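Local coordinates for DUF1491 domain-containing protein (Caulobacter crescentus, PDB 4GOQ) that is of unknown function but forms a small single-chain alpha/beta domain, a mixed five-stranded sheet with two helices, that represents the DUF1491 family, at residues Leu4-Leu13 and Asp31-Val39. Residues are numbered along the deposited sequence; the frame is centred on the assembly and turned at random.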
loop_
_atom_site.group_PDB
_atom_site.type_symbol
_atom_site.label_atom_id
_atom_site.label_comp_id
_atom_site.label_asym_id
_atom_site.label_seq_id
_atom_site.Cartn_x
_atom_site.Cartn_y
_atom_site.Cartn_z
ATOM N N LEU A 4 15.029 1.542 8.130
ATOM C CA LEU A 4 14.888 0.333 7.338
ATOM C C LEU A 4 14.691 0.636 5.853
ATOM O O LEU A 4 13.825 1.433 5.513
ATOM C CB LEU A 4 13.681 -0.451 7.872
ATOM C CG LEU A 4 13.495 -1.871 7.344
ATOM C CD1 LEU A 4 14.622 -2.756 7.805
ATOM C CD2 LEU A 4 12.219 -2.460 7.853
ATOM N N SER A 5 15.466 -0.034 4.976
ATOM C CA SER A 5 15.316 0.142 3.523
ATOM C C SER A 5 13.944 -0.294 3.100
ATOM O O SER A 5 13.442 -1.287 3.600
ATOM C CB SER A 5 16.382 -0.638 2.753
ATOM O OG SER A 5 17.642 -0.028 2.959
ATOM N N THR A 6 13.310 0.468 2.202
ATOM C CA THR A 6 11.951 0.180 1.732
ATOM C C THR A 6 11.812 -1.231 1.148
ATOM O O THR A 6 10.810 -1.897 1.423
ATOM C CB THR A 6 11.505 1.236 0.713
ATOM O OG1 THR A 6 11.618 2.515 1.337
ATOM C CG2 THR A 6 10.079 1.003 0.240
ATOM N N ASP A 7 12.798 -1.689 0.352
ATOM C CA ASP A 7 12.694 -3.005 -0.292
ATOM C C ASP A 7 12.631 -4.131 0.750
ATOM O O ASP A 7 11.956 -5.124 0.522
ATOM C CB ASP A 7 13.857 -3.227 -1.296
ATOM C CG ASP A 7 15.227 -3.423 -0.669
ATOM O OD1 ASP A 7 15.587 -2.640 0.229
ATOM O OD2 ASP A 7 15.963 -4.320 -1.125
ATOM N N ILE A 8 13.301 -3.964 1.912
ATOM C CA ILE A 8 13.236 -4.965 3.004
ATOM C C ILE A 8 11.792 -5.012 3.556
ATOM O O ILE A 8 11.222 -6.083 3.779
ATOM C CB ILE A 8 14.291 -4.627 4.091
ATOM C CG1 ILE A 8 15.732 -4.818 3.512
ATOM C CG2 ILE A 8 14.120 -5.518 5.352
ATOM C CD1 ILE A 8 16.877 -4.324 4.430
ATOM N N TRP A 9 11.241 -3.852 3.812
ATOM C CA TRP A 9 9.883 -3.704 4.333
ATOM C C TRP A 9 8.855 -4.268 3.317
ATOM O O TRP A 9 7.889 -4.944 3.699
ATOM C CB TRP A 9 9.636 -2.210 4.641
ATOM C CG TRP A 9 8.268 -1.943 5.223
ATOM C CD1 TRP A 9 7.937 -1.875 6.554
ATOM C CD2 TRP A 9 7.040 -1.822 4.492
ATOM N NE1 TRP A 9 6.572 -1.681 6.690
ATOM C CE2 TRP A 9 5.999 -1.659 5.436
ATOM C CE3 TRP A 9 6.715 -1.822 3.112
ATOM C CZ2 TRP A 9 4.657 -1.516 5.053
ATOM C CZ3 TRP A 9 5.384 -1.706 2.733
ATOM C CH2 TRP A 9 4.376 -1.513 3.691
ATOM N N VAL A 10 9.054 -3.985 2.024
ATOM C CA VAL A 10 8.154 -4.484 0.977
ATOM C C VAL A 10 8.235 -6.027 0.908
ATOM O O VAL A 10 7.186 -6.675 0.839
ATOM C CB VAL A 10 8.392 -3.797 -0.401
ATOM C CG1 VAL A 10 7.538 -4.443 -1.501
ATOM C CG2 VAL A 10 8.096 -2.288 -0.322
ATOM N N ALA A 11 9.454 -6.608 1.012
ATOM C CA ALA A 11 9.641 -8.070 1.011
ATOM C C ALA A 11 8.864 -8.711 2.168
ATOM O O ALA A 11 8.239 -9.762 1.986
ATOM C CB ALA A 11 11.130 -8.430 1.090
ATOM N N ALA A 12 8.882 -8.076 3.352
ATOM C CA ALA A 12 8.150 -8.603 4.503
ATOM C C ALA A 12 6.630 -8.548 4.245
ATOM O O ALA A 12 5.907 -9.472 4.607
ATOM C CB ALA A 12 8.492 -7.802 5.758
ATOM N N LEU A 13 6.145 -7.444 3.663
ATOM C CA LEU A 13 4.706 -7.295 3.383
ATOM C C LEU A 13 4.227 -8.375 2.379
ATOM O O LEU A 13 3.223 -9.067 2.639
ATOM C CB LEU A 13 4.410 -5.888 2.854
ATOM C CG LEU A 13 2.953 -5.637 2.332
ATOM C CD1 LEU A 13 1.923 -5.700 3.494
ATOM C CD2 LEU A 13 2.859 -4.253 1.715
ATOM N N ASP A 31 12.405 3.645 -5.250
ATOM C CA ASP A 31 13.756 3.743 -4.696
ATOM C C ASP A 31 13.933 2.724 -3.558
ATOM O O ASP A 31 13.159 2.719 -2.598
ATOM C CB ASP A 31 14.090 5.177 -4.206
ATOM C CG ASP A 31 15.500 5.295 -3.638
ATOM O OD1 ASP A 31 16.459 5.202 -4.423
ATOM O OD2 ASP A 31 15.641 5.365 -2.390
ATOM N N ALA A 32 14.946 1.832 -3.698
ATOM C CA ALA A 32 15.165 0.718 -2.762
ATOM C C ALA A 32 15.360 1.161 -1.308
ATOM O O ALA A 32 14.864 0.502 -0.399
ATOM C CB ALA A 32 16.398 -0.088 -3.197
ATOM N N ARG A 33 16.137 2.219 -1.082
ATOM C CA ARG A 33 16.487 2.599 0.292
ATOM C C ARG A 33 15.461 3.514 0.974
ATOM O O ARG A 33 15.205 3.330 2.157
ATOM C CB ARG A 33 17.862 3.278 0.305
ATOM C CG ARG A 33 18.987 2.251 0.085
ATOM C CD ARG A 33 20.397 2.826 0.085
ATOM N NE ARG A 33 21.349 1.854 -0.456
ATOM C CZ ARG A 33 21.958 0.915 0.265
ATOM N NH1 ARG A 33 21.750 0.833 1.576
ATOM N NH2 ARG A 33 22.788 0.058 -0.317
ATOM N N ALA A 34 14.897 4.487 0.263
ATOM C CA ALA A 34 14.068 5.498 0.913
ATOM C C ALA A 34 12.781 5.823 0.194
ATOM O O ALA A 34 12.129 6.797 0.566
ATOM C CB ALA A 34 14.887 6.784 1.072
ATOM N N GLY A 35 12.403 5.039 -0.812
ATOM C CA GLY A 35 11.168 5.324 -1.527
ATOM C C GLY A 35 9.928 5.160 -0.667
ATOM O O GLY A 35 9.829 4.226 0.148
ATOM N N ALA A 36 8.962 6.076 -0.847
ATOM C CA ALA A 36 7.659 5.989 -0.182
ATOM C C ALA A 36 6.886 4.798 -0.740
ATOM O O ALA A 36 7.242 4.289 -1.796
ATOM C CB ALA A 36 6.882 7.261 -0.423
ATOM N N VAL A 37 5.808 4.379 -0.075
ATOM C CA VAL A 37 5.008 3.230 -0.508
ATOM C C VAL A 37 3.511 3.563 -0.519
ATOM O O VAL A 37 3.012 4.187 0.417
ATOM C CB VAL A 37 5.245 1.968 0.390
ATOM C CG1 VAL A 37 4.442 0.765 -0.117
ATOM C CG2 VAL A 37 6.729 1.595 0.489
ATOM N N LEU A 38 2.815 3.139 -1.595
ATOM C CA LEU A 38 1.364 3.140 -1.713
ATOM C C LEU A 38 0.928 1.702 -1.661
ATOM O O LEU A 38 1.460 0.894 -2.408
ATOM C CB LEU A 38 0.844 3.766 -3.031
ATOM C CG LEU A 38 0.824 5.265 -3.219
ATOM C CD1 LEU A 38 0.059 5.604 -4.515
ATOM C CD2 LEU A 38 0.161 5.992 -2.024
ATOM N N VAL A 39 -0.061 1.373 -0.836
ATOM C CA VAL A 39 -0.580 0.012 -0.782
ATOM C C VAL A 39 -2.036 0.031 -1.224
ATOM O O VAL A 39 -2.838 0.736 -0.624
ATOM C CB VAL A 39 -0.426 -0.636 0.624
ATOM C CG1 VAL A 39 -1.040 -2.041 0.659
ATOM C CG2 VAL A 39 1.033 -0.668 1.054
HETATM O O HOH W 1 15.120 4.197 4.464
#
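Thr6 OG1 donates to Gly35 O over 2.7 Å, lying in the carbonyl plane and using one lone pair of the oxygen. Its chi1 of -56° sets OG1 beside the backbone N and leaves CG2 anti to that nitrogen, where the methyl meets Val37. One residue on, Asp7 N donates to Ala32 O at 3.1 Å, a fairly straight bond with 161° at the hydrogen. A weak bond of 3.4 Å runs from Thr6 N to Arg33 O, which also receives the CA-H of Ser5. Backbone NH groups from the first turn of helix 6-19 thus find acceptors in the 31-35 turn, which itself is held by an Asx motif, Ala34 N donating to Asp31 OD2. Outside the two segments, Asp7 OD2 binds a glycerol, probably from the crystallisation liquor.

The apolar contact starts at the methyl of Thr6 and continues along the helix through Trp9, Val10 and Leu13. Thr6 CG2 and Val37 CG2 are only 3.4 Å apart, tighter than usual for two carbons; the side chains lie alongside one another, running in opposite directions. Val37 also offers CG2 to Val10 CG2 and CG1 to Trp9 CZ3, the latter at 3.9 Å. Val39 CG2 sits at the indole edge, near its plane and 4.3 Å from Trp9 CH2, and touches Leu13 CD2 as well. Leu13 CB lies above one indole face, displaced toward the rim, while Trp9 NE1 is hydrogen-bonded to Glu106 OE2. The axes of segments 6-13 and 37-39 come within 11.2 Å and run nearly parallel, at 16°; Val10 and Leu13 also reach neighbouring strand 91-97, an arrangement characteristic of a helix packed on the sheet of an alpha/beta fold.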